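Local coordinates for ABC-type transport system, molybdenum-specific extracellular solute-binding protein (Clostridium difficile, PDB 4KD5) that probably captures molybdate or tungstate outside the cell as the substrate-binding component of a putative molybdenum ABC transporter, at the interface of chains A and B and the interface of chains A and C. Sequence-based numbering; all coordinates share one arbitrary frame. Chains: chain A/B/C, ABC-type transport system, molybdenum-specific extracellular solute-binding protein.

Contact 1: the interface of chains A and B. Residues chain A 29-33; chain B 213-214, 217-219.
A:Lys29 and B:Ser219 touch where two copies of a ModA-family solute-binding protein meet. On chain A the contact is a loop that follows helix 17-28. On chain B it is the end of helix 205-215 and the start of helix 218-224. The patch belongs to a two-fold interface, which may be a crystal contact.

Both cross-chain hydrogen bonds have a backbone amide as donor. The amide N of B:Ser219 donates to the carbonyl O of A:Lys29 at 3.0 Å. This amide lies in the first turn of its helix, so the helix start may favour the acceptor. The amide N of A:Ser32 makes a weak bond of 3.4 Å to the hydroxyl OG of B:Ser217.

Carbon packing flanks these bonds. With CG anti to the backbone N (chi1 174°), B:Phe214 turns its CD1-CE1 edge to A:Val30. CG1 of A:Val30 lies 3.9 Å from CE1 of B:Phe214, and CB of A:Val30 meets the ring in plane. CG of A:Lys29 rests 3.7 Å from the carboxylate carbon CD of B:Glu218.

Among the polar groups, ND2 of A:Asn33 is 2.9 Å from OE2 of B:Glu213, but its N-H points elsewhere. The amide and carboxylate planes differ by 43°. On chain A, the amide N of A:Asn33 donates to OD2 of A:Asp31 at 3.2 Å.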
ATOM      1  N   LYS A  29      -2.181  15.857   9.312  1.00 53.10           N
ATOM      2  CA  LYS A  29      -2.378  15.528  10.722  1.00 57.96           C
ATOM      3  C   LYS A  29      -2.577  14.033  10.967  1.00 59.37           C
ATOM      4  O   LYS A  29      -2.350  13.548  12.072  1.00 67.30           O
ATOM      5  CB  LYS A  29      -3.555  16.326  11.291  1.00 50.39           C
ATOM      6  CG  LYS A  29      -3.276  17.813  11.410  1.00 68.86           C
ATOM      7  CD  LYS A  29      -4.554  18.651  11.445  1.00 67.67           C
ATOM      8  CE  LYS A  29      -5.371  18.416  12.703  1.00 71.27           C
ATOM      9  NZ  LYS A  29      -6.385  19.494  12.911  1.00 76.46           N
ATOM     10  N   VAL A  30      -2.994  13.313   9.930  1.00 58.44           N
ATOM     11  CA  VAL A  30      -3.227  11.871  10.031  1.00 56.88           C
ATOM     12  C   VAL A  30      -2.191  11.040   9.265  1.00 58.01           C
ATOM     13  O   VAL A  30      -2.234   9.812   9.285  1.00 66.86           O
ATOM     14  CB  VAL A  30      -4.654  11.486   9.572  1.00 60.73           C
ATOM     15  CG1 VAL A  30      -5.691  12.059  10.521  1.00 61.33           C
ATOM     16  CG2 VAL A  30      -4.905  11.983   8.160  1.00 41.90           C
ATOM     17  N   ASP A  31      -1.265  11.719   8.593  1.00 56.09           N
ATOM     18  CA  ASP A  31      -0.186  11.057   7.856  1.00 56.15           C
ATOM     19  C   ASP A  31       0.950  12.038   7.566  1.00 59.07           C
ATOM     20  O   ASP A  31       0.924  12.737   6.554  1.00 57.02           O
ATOM     21  CB  ASP A  31      -0.717  10.475   6.539  1.00 55.49           C
ATOM     22  CG  ASP A  31       0.192   9.405   5.961  1.00 66.24           C
ATOM     23  OD1 ASP A  31      -0.326   8.488   5.293  1.00 74.50           O
ATOM     24  OD2 ASP A  31       1.420   9.469   6.181  1.00 63.28           O
ATOM     25  N   SER A  32       1.938  12.087   8.456  1.00 51.45           N
ATOM     26  CA  SER A  32       3.075  12.999   8.315  1.00 63.49           C
ATOM     27  C   SER A  32       3.967  12.673   7.119  1.00 64.75           C
ATOM     28  O   SER A  32       4.722  13.521   6.650  1.00 67.50           O
ATOM     29  CB  SER A  32       3.918  13.002   9.593  1.00 62.96           C
ATOM     30  OG  SER A  32       3.177  13.451  10.703  1.00 73.38           O
ATOM     31  N   ASN A  33       3.876  11.443   6.631  1.00 63.36           N
ATOM     32  CA  ASN A  33       4.803  10.950   5.615  1.00 67.13           C
ATOM     33  C   ASN A  33       4.475  11.325   4.170  1.00 65.56           C
ATOM     34  O   ASN A  33       5.246  11.019   3.261  1.00 69.52           O
ATOM     35  CB  ASN A  33       4.956   9.433   5.731  1.00 69.78           C
ATOM     36  CG  ASN A  33       6.201   9.032   6.491  1.00 76.58           C
ATOM     37  OD1 ASN A  33       7.098   8.392   5.939  1.00 84.09           O
ATOM     38  ND2 ASN A  33       6.268   9.411   7.763  1.00 78.76           N
TER
ATOM     39  N   GLU B 213       1.241   4.770  10.587  1.00 52.38           N
ATOM     40  CA  GLU B 213       1.478   6.186  10.339  1.00 58.09           C
ATOM     41  C   GLU B 213       0.437   7.080  11.006  1.00 49.81           C
ATOM     42  O   GLU B 213       0.747   8.196  11.405  1.00 53.10           O
ATOM     43  CB  GLU B 213       1.560   6.476   8.835  1.00 63.16           C
ATOM     44  CG  GLU B 213       2.980   6.524   8.292  1.00 78.09           C
ATOM     45  CD  GLU B 213       3.869   7.495   9.054  1.00 94.83           C
ATOM     46  OE1 GLU B 213       3.366   8.547   9.510  1.00 97.40           O
ATOM     47  OE2 GLU B 213       5.074   7.201   9.205  1.00102.51           O
ATOM     48  N   PHE B 214      -0.789   6.581  11.135  1.00 46.66           N
ATOM     49  CA  PHE B 214      -1.837   7.303  11.852  1.00 52.82           C
ATOM     50  C   PHE B 214      -1.501   7.410  13.337  1.00 46.85           C
ATOM     51  O   PHE B 214      -1.667   8.466  13.945  1.00 50.31           O
ATOM     52  CB  PHE B 214      -3.196   6.621  11.667  1.00 55.14           C
ATOM     53  CG  PHE B 214      -4.294   7.225  12.496  1.00 51.15           C
ATOM     54  CD1 PHE B 214      -4.804   8.480  12.190  1.00 53.22           C
ATOM     55  CD2 PHE B 214      -4.823   6.537  13.575  1.00 46.14           C
ATOM     56  CE1 PHE B 214      -5.818   9.037  12.954  1.00 57.66           C
ATOM     57  CE2 PHE B 214      -5.837   7.092  14.341  1.00 47.86           C
ATOM     58  CZ  PHE B 214      -6.333   8.340  14.030  1.00 51.41           C
ATOM     59  N   SER B 217       1.188   9.836  13.861  1.00 64.48           N
ATOM     60  CA  SER B 217       0.849  11.187  13.419  1.00 66.36           C
ATOM     61  C   SER B 217       0.213  12.033  14.514  1.00 66.94           C
ATOM     62  O   SER B 217      -0.228  11.503  15.536  1.00 66.75           O
ATOM     63  CB  SER B 217      -0.065  11.125  12.201  1.00 70.65           C
ATOM     64  OG  SER B 217       0.584  10.439  11.152  1.00 78.75           O
ATOM     65  N   GLU B 218       0.159  13.343  14.281  1.00 55.29           N
ATOM     66  CA  GLU B 218      -0.302  14.304  15.281  1.00 61.00           C
ATOM     67  C   GLU B 218      -1.672  13.970  15.870  1.00 63.36           C
ATOM     68  O   GLU B 218      -1.927  14.225  17.047  1.00 68.45           O
ATOM     69  CB  GLU B 218      -0.288  15.730  14.712  1.00 61.74           C
ATOM     70  CG  GLU B 218      -1.667  16.364  14.571  1.00 93.18           C
ATOM     71  CD  GLU B 218      -1.648  17.869  14.762  1.00101.16           C
ATOM     72  OE1 GLU B 218      -2.559  18.384  15.444  1.00107.16           O
ATOM     73  OE2 GLU B 218      -0.735  18.535  14.227  1.00101.41           O
ATOM     74  N   SER B 219      -2.544  13.387  15.057  1.00 60.97           N
ATOM     75  CA  SER B 219      -3.871  13.022  15.528  1.00 61.36           C
ATOM     76  C   SER B 219      -3.819  11.813  16.454  1.00 58.01           C
ATOM     77  O   SER B 219      -4.469  11.802  17.496  1.00 63.24           O
ATOM     78  CB  SER B 219      -4.819  12.771  14.359  1.00 58.65           C
ATOM     79  OG  SER B 219      -5.312  13.993  13.856  1.00 74.65           O
TER

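Contact 2: the interface of chains A and C. Residues chain A 71, 74, 78-79; chain C 148-151.
A:Ser78 and C:Asp149 meet in a small, largely polar patch of the interface between two ModA-family proteins, and the patch links chain C to chain A in the deposited assembly. The whole interface is not an exact two-fold and may be a crystal contact.

The hydroxyl OG of A:Ser78 donates to carboxylate OD1 of C:Asp149 at 2.7 Å. It approaches from above the carboxylate plane, 52° out of it. The same hydroxyl is also placed to donate to OD1 of A:Asp71 at 2.8 Å. It has one hydrogen, so the two bonds would have to share or alternate. OD1 of A:Asp71 uses its syn lone pair.

The two aspartates cross at about a right angle, with their carboxylate planes 55° apart. OD2 of A:Asp71 lies 3.6 Å from OD2 of C:Asp149, and the two groups may repel if both are charged. The side-chain amine NZ of A:Lys74, 4.7 Å from OD1 of C:Asp149, may ease this without touching it.

C:Asp149 holds CG between its backbone N and carbonyl carbon (chi1 80°). This turns OD1 back to take a weak bond from the amide N of C:Lys151, in the manner of an N-cap on helix 150-159.

A water lies 3.2 Å from NZ of A:Lys74 and joins it to the amide N of C:Val150, a predicted molybdate-site residue. Beside the serine, CB of C:Lys151 packs 3.7 Å from CB of A:Ser78.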
ATOM      1  N   ASP A  71     -10.050   6.029 -19.126  1.00 56.04           N
ATOM      2  CA  ASP A  71     -10.228   4.613 -18.814  1.00 56.92           C
ATOM      3  C   ASP A  71     -10.241   3.777 -20.094  1.00 61.06           C
ATOM      4  O   ASP A  71      -9.767   2.640 -20.110  1.00 68.06           O
ATOM      5  CB  ASP A  71     -11.509   4.394 -18.006  1.00 56.95           C
ATOM      6  CG  ASP A  71     -11.534   3.050 -17.306  1.00 60.77           C
ATOM      7  OD1 ASP A  71     -10.446   2.526 -16.979  1.00 58.23           O
ATOM      8  OD2 ASP A  71     -12.644   2.521 -17.077  1.00 59.67           O
ATOM      9  N   LYS A  74      -6.904   3.205 -20.937  1.00 68.73           N
ATOM     10  CA  LYS A  74      -6.271   2.442 -19.856  1.00 67.78           C
ATOM     11  C   LYS A  74      -5.188   3.206 -19.083  1.00 64.33           C
ATOM     12  O   LYS A  74      -4.167   2.638 -18.693  1.00 72.62           O
ATOM     13  CB  LYS A  74      -5.738   1.102 -20.385  1.00 71.94           C
ATOM     14  CG  LYS A  74      -6.838   0.119 -20.787  1.00 73.08           C
ATOM     15  CD  LYS A  74      -6.275  -1.276 -21.026  1.00 73.86           C
ATOM     16  CE  LYS A  74      -7.346  -2.342 -20.852  1.00 78.94           C
ATOM     17  NZ  LYS A  74      -7.997  -2.238 -19.516  1.00 75.84           N
ATOM     18  N   SER A  78      -8.542   1.305 -12.742  1.00 48.49           N
ATOM     19  CA  SER A  78     -10.000   1.263 -12.899  1.00 49.82           C
ATOM     20  C   SER A  78     -10.815   1.116 -11.612  1.00 51.13           C
ATOM     21  O   SER A  78     -11.820   1.803 -11.426  1.00 50.04           O
ATOM     22  CB  SER A  78     -10.398   0.162 -13.887  1.00 50.62           C
ATOM     23  OG  SER A  78      -9.889   0.415 -15.178  1.00 57.74           O
ATOM     24  N   ASP A  79     -10.388   0.217 -10.732  1.00 56.77           N
ATOM     25  CA  ASP A  79     -11.129  -0.054  -9.504  1.00 59.27           C
ATOM     26  C   ASP A  79     -11.075   1.093  -8.490  1.00 50.66           C
ATOM     27  O   ASP A  79     -11.746   1.045  -7.461  1.00 54.20           O
ATOM     28  CB  ASP A  79     -10.664  -1.364  -8.861  1.00 74.25           C
ATOM     29  CG  ASP A  79      -9.194  -1.644  -9.101  1.00 86.80           C
ATOM     30  OD1 ASP A  79      -8.486  -1.987  -8.127  1.00 86.68           O
ATOM     31  OD2 ASP A  79      -8.749  -1.536 -10.263  1.00 94.81           O
TER
ATOM     32  N   LYS C 148     -18.160  -0.709 -18.239  1.00 55.58           N
ATOM     33  CA  LYS C 148     -17.413   0.511 -18.565  1.00 52.29           C
ATOM     34  C   LYS C 148     -15.955   0.235 -18.940  1.00 49.19           C
ATOM     35  O   LYS C 148     -15.303   1.071 -19.573  1.00 53.87           O
ATOM     36  CB  LYS C 148     -17.474   1.510 -17.405  1.00 54.89           C
ATOM     37  CG  LYS C 148     -16.771   1.053 -16.128  1.00 58.82           C
ATOM     38  CD  LYS C 148     -16.938   2.079 -15.009  1.00 64.01           C
ATOM     39  CE  LYS C 148     -16.160   1.680 -13.756  1.00 70.41           C
ATOM     40  NZ  LYS C 148     -16.322   2.681 -12.657  1.00 76.25           N
ATOM     41  N   ASP C 149     -15.459  -0.935 -18.535  1.00 46.49           N
ATOM     42  CA  ASP C 149     -14.135  -1.430 -18.921  1.00 49.34           C
ATOM     43  C   ASP C 149     -13.969  -2.881 -18.474  1.00 53.35           C
ATOM     44  O   ASP C 149     -14.795  -3.396 -17.715  1.00 55.50           O
ATOM     45  CB  ASP C 149     -13.019  -0.552 -18.342  1.00 58.78           C
ATOM     46  CG  ASP C 149     -12.717  -0.861 -16.889  1.00 70.35           C
ATOM     47  OD1 ASP C 149     -11.550  -1.185 -16.588  1.00 83.32           O
ATOM     48  OD2 ASP C 149     -13.634  -0.769 -16.048  1.00 61.99           O
ATOM     49  N   VAL C 150     -12.905  -3.536 -18.940  1.00 57.19           N
ATOM     50  CA  VAL C 150     -12.694  -4.963 -18.666  1.00 58.65           C
ATOM     51  C   VAL C 150     -12.573  -5.318 -17.184  1.00 62.20           C
ATOM     52  O   VAL C 150     -12.884  -6.441 -16.788  1.00 70.73           O
ATOM     53  CB  VAL C 150     -11.470  -5.532 -19.421  1.00 53.72           C
ATOM     54  CG1 VAL C 150     -11.669  -5.415 -20.908  1.00 52.61           C
ATOM     55  CG2 VAL C 150     -10.192  -4.806 -19.004  1.00 48.11           C
ATOM     56  N   LYS C 151     -12.116  -4.368 -16.374  1.00 58.07           N
ATOM     57  CA  LYS C 151     -12.016  -4.585 -14.935  1.00 64.45           C
ATOM     58  C   LYS C 151     -13.396  -4.855 -14.345  1.00 67.33           C
ATOM     59  O   LYS C 151     -13.549  -5.685 -13.448  1.00 71.07           O
ATOM     60  CB  LYS C 151     -11.379  -3.369 -14.256  1.00 65.66           C
ATOM     61  CG  LYS C 151     -10.313  -3.705 -13.224  1.00 73.56           C
ATOM     62  CD  LYS C 151      -9.135  -4.422 -13.870  1.00 78.48           C
ATOM     63  CE  LYS C 151      -8.037  -4.748 -12.866  1.00 90.28           C
ATOM     64  NZ  LYS C 151      -6.843  -5.314 -13.558  1.00 91.81           N
TER
HETATM   65  O   HOH W   1     -10.961  -1.750 -20.719  1.00 51.59           O

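Contact 3: the interface of chains A and B. Residues chain A 27, 31, 210; chain B 31, 206-207, 210.
A:Lys210 and B:Lys210 pass each other where two ModA-family chains bring copies of helix 205-215 together about a two-fold. The two side chains run in opposite directions. They take different conformations, so the two-fold is not kept in these side chains.

The close part is their aliphatic stems. CG of A:Lys210 lies 3.7 Å from CG of B:Lys210, and CD of B:Lys210 is equally near that carbon. The NZ ends are carried apart, with 6.6 Å between NZ of A:Lys210 and NZ of B:Lys210. This spacing may limit repulsion between like charges.

B:Lys210 has the firmer polar grip. Its CG is anti to the backbone N (chi1 156°) and the chain bends at chi2, which sends the NZ end to chain A. There it meets A:Tyr27 tip to tip. NZ of B:Lys210 donates to the phenol OH of A:Tyr27 at 3.1 Å. It also forms a long salt bridge, 3.8 Å, to carboxylate OD1 of A:Asp31. CB of A:Asp31 lies 3.9 Å above one face of the tyrosine ring, offset toward its rim.

The end of A:Lys210 is held more loosely. The chain bends at chi2 and again at chi4 (59°), turning the NZ end over the partner helix. NZ of A:Lys210 is 3.7 Å from CA of B:Ala207, an apolar neighbour. OD2 of B:Asp31 stays 4.2 Å from NZ of A:Lys210 and may still attract it, though no salt bridge is formed.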
ATOM      1  N   TYR A  27      -4.930  16.133   6.172  1.00 43.05           N
ATOM      2  CA  TYR A  27      -4.303  14.849   5.879  1.00 46.69           C
ATOM      3  C   TYR A  27      -2.929  14.791   6.518  1.00 49.87           C
ATOM      4  O   TYR A  27      -2.457  13.724   6.907  1.00 46.87           O
ATOM      5  CB  TYR A  27      -4.184  14.618   4.374  1.00 45.85           C
ATOM      6  CG  TYR A  27      -3.842  13.191   4.026  1.00 44.08           C
ATOM      7  CD1 TYR A  27      -4.744  12.172   4.275  1.00 36.60           C
ATOM      8  CD2 TYR A  27      -2.623  12.863   3.449  1.00 43.16           C
ATOM      9  CE1 TYR A  27      -4.450  10.866   3.966  1.00 40.47           C
ATOM     10  CE2 TYR A  27      -2.317  11.551   3.132  1.00 37.27           C
ATOM     11  CZ  TYR A  27      -3.240  10.562   3.395  1.00 43.42           C
ATOM     12  OH  TYR A  27      -2.967   9.255   3.088  1.00 42.20           O
ATOM     13  N   ASP A  31      -1.265  11.719   8.593  1.00 56.09           N
ATOM     14  CA  ASP A  31      -0.186  11.057   7.856  1.00 56.15           C
ATOM     15  C   ASP A  31       0.950  12.038   7.566  1.00 59.07           C
ATOM     16  O   ASP A  31       0.924  12.737   6.554  1.00 57.02           O
ATOM     17  CB  ASP A  31      -0.717  10.475   6.539  1.00 55.49           C
ATOM     18  CG  ASP A  31       0.192   9.405   5.961  1.00 66.24           C
ATOM     19  OD1 ASP A  31      -0.326   8.488   5.293  1.00 74.50           O
ATOM     20  OD2 ASP A  31       1.420   9.469   6.181  1.00 63.28           O
ATOM     21  N   LYS A 210      -4.606   5.338  -0.726  1.00 53.12           N
ATOM     22  CA  LYS A 210      -4.809   5.682   0.677  1.00 57.55           C
ATOM     23  C   LYS A 210      -5.256   7.131   0.847  1.00 52.25           C
ATOM     24  O   LYS A 210      -6.079   7.433   1.705  1.00 53.37           O
ATOM     25  CB  LYS A 210      -3.540   5.420   1.494  1.00 56.99           C
ATOM     26  CG  LYS A 210      -3.526   4.093   2.245  1.00 61.43           C
ATOM     27  CD  LYS A 210      -3.658   2.897   1.314  1.00 66.64           C
ATOM     28  CE  LYS A 210      -3.617   1.583   2.088  1.00 72.41           C
ATOM     29  NZ  LYS A 210      -4.710   1.479   3.101  1.00 74.55           N
TER
ATOM     30  N   ASP B  31     -10.463   6.609   7.492  1.00 71.21           N
ATOM     31  CA  ASP B  31     -10.427   5.508   6.527  1.00 71.21           C
ATOM     32  C   ASP B  31     -11.608   4.574   6.783  1.00 74.63           C
ATOM     33  O   ASP B  31     -11.612   3.819   7.755  1.00 71.37           O
ATOM     34  CB  ASP B  31      -9.112   4.725   6.643  1.00 69.35           C
ATOM     35  CG  ASP B  31      -8.778   3.941   5.381  1.00 74.24           C
ATOM     36  OD1 ASP B  31      -9.699   3.612   4.608  1.00 78.33           O
ATOM     37  OD2 ASP B  31      -7.585   3.654   5.160  1.00 75.47           O
ATOM     38  N   ASP B 206       0.937  -2.756   3.467  1.00 62.01           N
ATOM     39  CA  ASP B 206       0.663  -1.359   3.134  1.00 60.95           C
ATOM     40  C   ASP B 206      -0.463  -0.761   3.973  1.00 62.22           C
ATOM     41  O   ASP B 206      -0.322   0.333   4.513  1.00 59.83           O
ATOM     42  CB  ASP B 206       0.363  -1.207   1.639  1.00 63.62           C
ATOM     43  CG  ASP B 206       1.594  -0.844   0.833  1.00 80.39           C
ATOM     44  OD1 ASP B 206       2.426  -0.065   1.337  1.00 86.73           O
ATOM     45  OD2 ASP B 206       1.727  -1.334  -0.307  1.00 91.92           O
ATOM     46  N   ALA B 207      -1.569  -1.488   4.096  1.00 61.58           N
ATOM     47  CA  ALA B 207      -2.674  -1.048   4.946  1.00 58.28           C
ATOM     48  C   ALA B 207      -2.227  -0.912   6.400  1.00 57.79           C
ATOM     49  O   ALA B 207      -2.645   0.008   7.103  1.00 64.52           O
ATOM     50  CB  ALA B 207      -3.843  -2.000   4.842  1.00 53.42           C
ATOM     51  N   LYS B 210       0.166   2.112   6.730  1.00 58.90           N
ATOM     52  CA  LYS B 210      -0.706   3.281   6.713  1.00 65.54           C
ATOM     53  C   LYS B 210      -1.331   3.543   8.083  1.00 60.04           C
ATOM     54  O   LYS B 210      -1.360   4.680   8.550  1.00 64.75           O
ATOM     55  CB  LYS B 210      -1.793   3.100   5.647  1.00 76.25           C
ATOM     56  CG  LYS B 210      -3.056   3.909   5.871  1.00 80.57           C
ATOM     57  CD  LYS B 210      -2.857   5.401   5.652  1.00 83.25           C
ATOM     58  CE  LYS B 210      -4.194   6.112   5.728  1.00 85.22           C
ATOM     59  NZ  LYS B 210      -4.051   7.571   5.519  1.00 91.27           N
TER

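Contacts 1 and 3 are neighbouring patches of one A-B interface, with C-alpha centres about 9 Å apart. They share A:Asp31, and both use helix 205-215 of chain B. The two-fold repeats these patches with the chains exchanged, though the Lys210 side chains differ in conformation. The loop after helix 17-28 and helix 205-215 thus serve on both sides. Contact 2 lies about 32 Å from contact 1 and about 24 Å from contact 3. It uses other elements of chain A, around helix 65-72 and the 3-10 helix 78-80. Chain A can therefore hold B and C at once within the four-copy deposited assembly, which may reflect crystal packing.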